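Succinoglycan biosynthesis protein (Bacillus cereus ATCC 14579, PDB 3B55) binds a calcium ion and is probably an erythromycin esterase-like enzyme, although its substrate and reaction are uncertain. Local coordinates at residues Tyr37-Leu46 against Lys389-Glu400. The protein carries 1 engineered substitution. Numbering follows the deposited sequence.
Sequences YNTNQIAKWL and KANGVTKTWLNE
Ile-42 and Trp-397 meet at the middle of the contact, the isoleucine lying over one face of the indole. Its CG2 sits 3.9 Å from the centroid of the six-membered ring in a CH-pi contact over the face, while CD1 lies over the same face, 3.6 Å from Trp-397 CG. An edge of the Trp-397 pyrrole ring is turned toward the face of Tyr-37, an offset edge-to-face pair with planes at 79°; a chi1 of 165° swings Trp-397 CG away from the backbone N and brings the indole to both partners. Trp-397 CB covers that same phenol face. Tyr-37 OH donates to Glu-400 OE1, though the modelled 2.4 Å is doubtfully short, and Tyr-37 CB packs on Val-393 CB at 3.5 Å. The short segments 39-46 and 392-398 cross steeply, at -104°; their helices adjoin strands 51-53 and 382-386, antiparallel neighbours at one end of the mixed sheet, away from the calcium site. Thr-394 lies across one face of Trp-45, with OG1 3.6 Å from Trp-45 CG and CG2 making an off-centre CH-pi contact. The far rim of that indole reaches the chain before helix 392-398, where Trp-45 CH2 comes 3.3 Å from Ala-390 CA. Farther out, Asn-38 N-caps helix 39-46, its OD1 accepting from Asn-40 N, which lies above the carbonyl plane. Tyr-371 and His-402 meet the Trp-397 ring, and His-49 stacks on Trp-45.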
ATOM      1  N   TYR A  37     -26.805 -23.154  -4.054  1.00 32.11           N
ATOM      2  CA  TYR A  37     -27.212 -21.826  -3.597  1.00 31.25           C
ATOM      3  C   TYR A  37     -27.644 -20.879  -4.706  1.00 29.90           C
ATOM      4  O   TYR A  37     -27.213 -20.993  -5.854  1.00 30.17           O
ATOM      5  CB  TYR A  37     -26.117 -21.169  -2.740  1.00 32.66           C
ATOM      6  CG  TYR A  37     -24.776 -20.970  -3.412  1.00 34.59           C
ATOM      7  CD1 TYR A  37     -23.655 -21.685  -2.988  1.00 32.63           C
ATOM      8  CD2 TYR A  37     -24.616 -20.046  -4.448  1.00 27.01           C
ATOM      9  CE1 TYR A  37     -22.406 -21.486  -3.576  1.00 33.33           C
ATOM     10  CE2 TYR A  37     -23.367 -19.830  -5.035  1.00 31.10           C
ATOM     11  CZ  TYR A  37     -22.268 -20.555  -4.594  1.00 32.33           C
ATOM     12  OH  TYR A  37     -21.035 -20.341  -5.168  1.00 31.93           O
ATOM     13  N   ASN A  38     -28.497 -19.936  -4.319  1.00 29.63           N
ATOM     14  CA  ASN A  38     -29.083 -18.929  -5.201  1.00 29.61           C
ATOM     15  C   ASN A  38     -28.475 -17.556  -4.919  1.00 28.00           C
ATOM     16  O   ASN A  38     -28.782 -16.937  -3.895  1.00 23.53           O
ATOM     17  CB  ASN A  38     -30.595 -18.887  -4.955  1.00 29.04           C
ATOM     18  CG  ASN A  38     -31.314 -17.944  -5.884  1.00 29.95           C
ATOM     19  OD1 ASN A  38     -30.697 -17.276  -6.715  1.00 35.87           O
ATOM     20  ND2 ASN A  38     -32.635 -17.881  -5.753  1.00 34.53           N
ATOM     21  N   THR A  39     -27.634 -17.080  -5.838  1.00 26.28           N
ATOM     22  CA  THR A  39     -26.960 -15.789  -5.693  1.00 29.10           C
ATOM     23  C   THR A  39     -27.891 -14.583  -5.535  1.00 29.02           C
ATOM     24  O   THR A  39     -27.446 -13.517  -5.117  1.00 29.40           O
ATOM     25  CB  THR A  39     -26.014 -15.505  -6.887  1.00 27.73           C
ATOM     26  OG1 THR A  39     -26.768 -15.512  -8.105  1.00 29.99           O
ATOM     27  CG2 THR A  39     -24.909 -16.550  -6.961  1.00 21.49           C
ATOM     28  N   ASN A  40     -29.165 -14.727  -5.892  1.00 27.71           N
ATOM     29  CA  ASN A  40     -30.089 -13.614  -5.732  1.00 28.10           C
ATOM     30  C   ASN A  40     -30.451 -13.521  -4.256  1.00 28.36           C
ATOM     31  O   ASN A  40     -30.729 -12.436  -3.747  1.00 26.21           O
ATOM     32  CB  ASN A  40     -31.345 -13.820  -6.579  1.00 29.87           C
ATOM     33  CG  ASN A  40     -31.064 -13.730  -8.070  1.00 33.70           C
ATOM     34  OD1 ASN A  40     -30.540 -12.727  -8.554  1.00 32.38           O
ATOM     35  ND2 ASN A  40     -31.410 -14.784  -8.804  1.00 28.94           N
ATOM     36  N   GLN A  41     -30.434 -14.667  -3.574  1.00 26.77           N
ATOM     37  CA  GLN A  41     -30.739 -14.722  -2.145  1.00 28.21           C
ATOM     38  C   GLN A  41     -29.527 -14.243  -1.353  1.00 27.63           C
ATOM     39  O   GLN A  41     -29.655 -13.619  -0.297  1.00 26.76           O
ATOM     40  CB  GLN A  41     -31.096 -16.151  -1.721  1.00 29.53           C
ATOM     41  CG  GLN A  41     -32.401 -16.640  -2.316  1.00 40.51           C
ATOM     42  CD  GLN A  41     -33.577 -15.751  -1.937  1.00 47.70           C
ATOM     43  OE1 GLN A  41     -34.054 -15.782  -0.804  1.00 48.76           O
ATOM     44  NE2 GLN A  41     -34.037 -14.941  -2.887  1.00 45.02           N
ATOM     45  N   ILE A  42     -28.346 -14.543  -1.875  1.00 27.09           N
ATOM     46  CA  ILE A  42     -27.109 -14.132  -1.226  1.00 25.35           C
ATOM     47  C   ILE A  42     -27.074 -12.605  -1.171  1.00 24.26           C
ATOM     48  O   ILE A  42     -26.730 -12.023  -0.144  1.00 19.14           O
ATOM     49  CB  ILE A  42     -25.880 -14.646  -2.008  1.00 24.43           C
ATOM     50  CG1 ILE A  42     -25.784 -16.170  -1.876  1.00 24.66           C
ATOM     51  CG2 ILE A  42     -24.617 -13.971  -1.504  1.00 24.04           C
ATOM     52  CD1 ILE A  42     -24.745 -16.808  -2.783  1.00 23.29           C
ATOM     53  N   ALA A  43     -27.444 -11.970  -2.284  1.00 25.43           N
ATOM     54  CA  ALA A  43     -27.451 -10.513  -2.386  1.00 26.61           C
ATOM     55  C   ALA A  43     -28.439  -9.877  -1.411  1.00 29.64           C
ATOM     56  O   ALA A  43     -28.324  -8.695  -1.085  1.00 28.64           O
ATOM     57  CB  ALA A  43     -27.780 -10.092  -3.807  1.00 23.90           C
ATOM     58  N   LYS A  44     -29.414 -10.661  -0.957  1.00 29.61           N
ATOM     59  CA  LYS A  44     -30.407 -10.166  -0.016  1.00 31.62           C
ATOM     60  C   LYS A  44     -29.885 -10.314   1.406  1.00 27.88           C
ATOM     61  O   LYS A  44     -30.230  -9.528   2.286  1.00 32.07           O
ATOM     62  CB  LYS A  44     -31.727 -10.926  -0.181  1.00 34.09           C
ATOM     63  CG  LYS A  44     -32.475 -10.590  -1.470  1.00 39.19           C
ATOM     64  CD  LYS A  44     -33.853 -10.021  -1.160  1.00 50.37           C
ATOM     65  CE  LYS A  44     -34.472  -9.291  -2.358  1.00 57.77           C
ATOM     66  NZ  LYS A  44     -35.411 -10.119  -3.171  1.00 57.43           N
ATOM     67  N   TRP A  45     -29.051 -11.325   1.625  1.00 28.53           N
ATOM     68  CA  TRP A  45     -28.457 -11.566   2.939  1.00 24.63           C
ATOM     69  C   TRP A  45     -27.420 -10.464   3.166  1.00 22.89           C
ATOM     70  O   TRP A  45     -27.257  -9.966   4.281  1.00 23.71           O
ATOM     71  CB  TRP A  45     -27.775 -12.935   2.955  1.00 24.07           C
ATOM     72  CG  TRP A  45     -27.161 -13.330   4.268  1.00 24.33           C
ATOM     73  CD1 TRP A  45     -27.681 -14.200   5.188  1.00 27.19           C
ATOM     74  CD2 TRP A  45     -25.900 -12.895   4.795  1.00 21.94           C
ATOM     75  NE1 TRP A  45     -26.817 -14.339   6.252  1.00 26.04           N
ATOM     76  CE2 TRP A  45     -25.716 -13.551   6.035  1.00 20.31           C
ATOM     77  CE3 TRP A  45     -24.904 -12.020   4.339  1.00 27.68           C
ATOM     78  CZ2 TRP A  45     -24.578 -13.356   6.827  1.00 21.75           C
ATOM     79  CZ3 TRP A  45     -23.768 -11.825   5.127  1.00 23.44           C
ATOM     80  CH2 TRP A  45     -23.616 -12.493   6.357  1.00 27.54           C
ATOM     81  N   LEU A  46     -26.727 -10.094   2.092  1.00 21.34           N
ATOM     82  CA  LEU A  46     -25.710  -9.046   2.141  1.00 21.25           C
ATOM     83  C   LEU A  46     -26.342  -7.709   2.503  1.00 22.03           C
ATOM     84  O   LEU A  46     -25.757  -6.914   3.239  1.00 21.12           O
ATOM     85  CB  LEU A  46     -25.018  -8.911   0.785  1.00 19.84           C
ATOM     86  CG  LEU A  46     -24.201 -10.099   0.286  1.00 16.62           C
ATOM     87  CD1 LEU A  46     -23.796  -9.863  -1.156  1.00 19.99           C
ATOM     88  CD2 LEU A  46     -22.981 -10.292   1.167  1.00 16.85           C
ATOM     89  N   LYS A 389     -18.176 -12.690   9.475  1.00 22.18           N
ATOM     90  CA  LYS A 389     -19.421 -12.994  10.173  1.00 24.95           C
ATOM     91  C   LYS A 389     -20.501 -13.639   9.300  1.00 25.51           C
ATOM     92  O   LYS A 389     -21.604 -13.889   9.769  1.00 29.45           O
ATOM     93  CB  LYS A 389     -19.985 -11.718  10.804  1.00 25.73           C
ATOM     94  CG  LYS A 389     -19.120 -11.109  11.898  1.00 25.21           C
ATOM     95  CD  LYS A 389     -19.118 -11.950  13.172  1.00 33.47           C
ATOM     96  CE  LYS A 389     -18.570 -11.150  14.350  1.00 37.22           C
ATOM     97  NZ  LYS A 389     -18.705 -11.872  15.644  1.00 49.67           N
ATOM     98  N   ALA A 390     -20.189 -13.914   8.038  1.00 29.15           N
ATOM     99  CA  ALA A 390     -21.162 -14.522   7.126  1.00 28.66           C
ATOM    100  C   ALA A 390     -21.640 -15.913   7.569  1.00 28.83           C
ATOM    101  O   ALA A 390     -20.872 -16.688   8.134  1.00 28.28           O
ATOM    102  CB  ALA A 390     -20.578 -14.598   5.731  1.00 24.30           C
ATOM    103  N   ASN A 391     -22.912 -16.215   7.308  1.00 31.84           N
ATOM    104  CA  ASN A 391     -23.504 -17.512   7.659  1.00 35.96           C
ATOM    105  C   ASN A 391     -24.160 -18.125   6.424  1.00 36.26           C
ATOM    106  O   ASN A 391     -24.228 -17.502   5.364  1.00 38.79           O
ATOM    107  CB  ASN A 391     -24.602 -17.370   8.728  1.00 35.01           C
ATOM    108  CG  ASN A 391     -24.141 -16.614   9.963  1.00 42.74           C
ATOM    109  OD1 ASN A 391     -23.120 -16.943  10.569  1.00 49.42           O
ATOM    110  ND2 ASN A 391     -24.901 -15.595  10.346  1.00 47.22           N
ATOM    111  N   GLY A 392     -24.645 -19.354   6.576  1.00 36.85           N
ATOM    112  CA  GLY A 392     -25.318 -20.047   5.489  1.00 34.44           C
ATOM    113  C   GLY A 392     -24.571 -20.156   4.176  1.00 34.51           C
ATOM    114  O   GLY A 392     -23.343 -20.237   4.146  1.00 36.24           O
ATOM    115  N   VAL A 393     -25.334 -20.159   3.087  1.00 30.67           N
ATOM    116  CA  VAL A 393     -24.780 -20.274   1.746  1.00 28.34           C
ATOM    117  C   VAL A 393     -23.838 -19.120   1.410  1.00 27.32           C
ATOM    118  O   VAL A 393     -22.891 -19.286   0.646  1.00 24.42           O
ATOM    119  CB  VAL A 393     -25.907 -20.336   0.690  1.00 27.59           C
ATOM    120  CG1 VAL A 393     -26.744 -21.596   0.906  1.00 25.75           C
ATOM    121  CG2 VAL A 393     -26.786 -19.102   0.797  1.00 23.49           C
ATOM    122  N   THR A 394     -24.097 -17.952   1.987  1.00 25.95           N
ATOM    123  CA  THR A 394     -23.264 -16.783   1.735  1.00 25.68           C
ATOM    124  C   THR A 394     -21.848 -17.046   2.210  1.00 23.25           C
ATOM    125  O   THR A 394     -20.881 -16.613   1.589  1.00 23.00           O
ATOM    126  CB  THR A 394     -23.796 -15.541   2.464  1.00 25.57           C
ATOM    127  OG1 THR A 394     -25.143 -15.290   2.053  1.00 28.15           O
ATOM    128  CG2 THR A 394     -22.945 -14.330   2.131  1.00 26.55           C
ATOM    129  N   LYS A 395     -21.737 -17.751   3.327  1.00 23.50           N
ATOM    130  CA  LYS A 395     -20.444 -18.085   3.891  1.00 21.96           C
ATOM    131  C   LYS A 395     -19.692 -19.005   2.938  1.00 20.98           C
ATOM    132  O   LYS A 395     -18.509 -18.804   2.670  1.00 20.70           O
ATOM    133  CB  LYS A 395     -20.637 -18.768   5.243  1.00 24.69           C
ATOM    134  CG  LYS A 395     -19.354 -19.142   5.956  1.00 32.33           C
ATOM    135  CD  LYS A 395     -19.659 -19.683   7.345  1.00 36.25           C
ATOM    136  CE  LYS A 395     -18.391 -20.058   8.097  1.00 44.09           C
ATOM    137  NZ  LYS A 395     -18.672 -20.381   9.525  1.00 46.79           N
ATOM    138  N   THR A 396     -20.393 -20.009   2.426  1.00 21.61           N
ATOM    139  CA  THR A 396     -19.815 -20.985   1.498  1.00 20.36           C
ATOM    140  C   THR A 396     -19.413 -20.314   0.193  1.00 15.90           C
ATOM    141  O   THR A 396     -18.341 -20.564  -0.344  1.00 16.92           O
ATOM    142  CB  THR A 396     -20.833 -22.098   1.169  1.00 23.74           C
ATOM    143  OG1 THR A 396     -21.290 -22.704   2.386  1.00 22.58           O
ATOM    144  CG2 THR A 396     -20.196 -23.158   0.276  1.00 22.02           C
ATOM    145  N   TRP A 397     -20.300 -19.471  -0.315  1.00 15.51           N
ATOM    146  CA  TRP A 397     -20.071 -18.742  -1.557  1.00 16.32           C
ATOM    147  C   TRP A 397     -18.848 -17.822  -1.439  1.00 17.67           C
ATOM    148  O   TRP A 397     -18.085 -17.676  -2.391  1.00 18.67           O
ATOM    149  CB  TRP A 397     -21.330 -17.938  -1.884  1.00 14.49           C
ATOM    150  CG  TRP A 397     -21.162 -16.874  -2.912  1.00 11.78           C
ATOM    151  CD1 TRP A 397     -21.096 -17.035  -4.267  1.00  7.85           C
ATOM    152  CD2 TRP A 397     -21.075 -15.469  -2.667  1.00  8.60           C
ATOM    153  NE1 TRP A 397     -20.976 -15.814  -4.881  1.00  9.83           N
ATOM    154  CE2 TRP A 397     -20.953 -14.834  -3.921  1.00 10.12           C
ATOM    155  CE3 TRP A 397     -21.071 -14.683  -1.506  1.00 12.50           C
ATOM    156  CZ2 TRP A 397     -20.850 -13.446  -4.050  1.00 14.74           C
ATOM    157  CZ3 TRP A 397     -20.966 -13.302  -1.631  1.00 13.33           C
ATOM    158  CH2 TRP A 397     -20.849 -12.698  -2.898  1.00 16.30           C
ATOM    159  N   LEU A 398     -18.663 -17.214  -0.267  1.00 16.16           N
ATOM    160  CA  LEU A 398     -17.530 -16.326  -0.039  1.00 14.26           C
ATOM    161  C   LEU A 398     -16.204 -17.088   0.006  1.00 17.23           C
ATOM    162  O   LEU A 398     -15.132 -16.497  -0.162  1.00 17.13           O
ATOM    163  CB  LEU A 398     -17.701 -15.547   1.270  1.00 13.24           C
ATOM    164  CG  LEU A 398     -18.639 -14.340   1.285  1.00 20.03           C
ATOM    165  CD1 LEU A 398     -18.727 -13.778   2.694  1.00 19.96           C
ATOM    166  CD2 LEU A 398     -18.124 -13.277   0.323  1.00 19.25           C
ATOM    167  N   ASN A 399     -16.268 -18.395   0.239  1.00 19.25           N
ATOM    168  CA  ASN A 399     -15.051 -19.198   0.299  1.00 22.06           C
ATOM    169  C   ASN A 399     -14.754 -19.959  -0.980  1.00 21.25           C
ATOM    170  O   ASN A 399     -13.889 -20.828  -1.013  1.00 23.68           O
ATOM    171  CB  ASN A 399     -15.101 -20.164   1.486  1.00 24.97           C
ATOM    172  CG  ASN A 399     -14.597 -19.529   2.768  1.00 34.24           C
ATOM    173  OD1 ASN A 399     -15.261 -18.671   3.360  1.00 39.94           O
ATOM    174  ND2 ASN A 399     -13.404 -19.940   3.198  1.00 31.33           N
ATOM    175  N   GLU A 400     -15.481 -19.624  -2.035  1.00 21.26           N
ATOM    176  CA  GLU A 400     -15.279 -20.253  -3.324  1.00 20.47           C
ATOM    177  C   GLU A 400     -14.690 -19.217  -4.268  1.00 20.15           C
ATOM    178  O   GLU A 400     -14.854 -18.016  -4.055  1.00 20.54           O
ATOM    179  CB  GLU A 400     -16.607 -20.760  -3.876  1.00 20.03           C
ATOM    180  CG  GLU A 400     -17.135 -21.999  -3.188  1.00 27.29           C
ATOM    181  CD  GLU A 400     -18.562 -22.302  -3.581  1.00 33.88           C
ATOM    182  OE1 GLU A 400     -19.087 -21.603  -4.476  1.00 24.75           O
ATOM    183  OE2 GLU A 400     -19.155 -23.237  -3.003  1.00 37.90           O
TER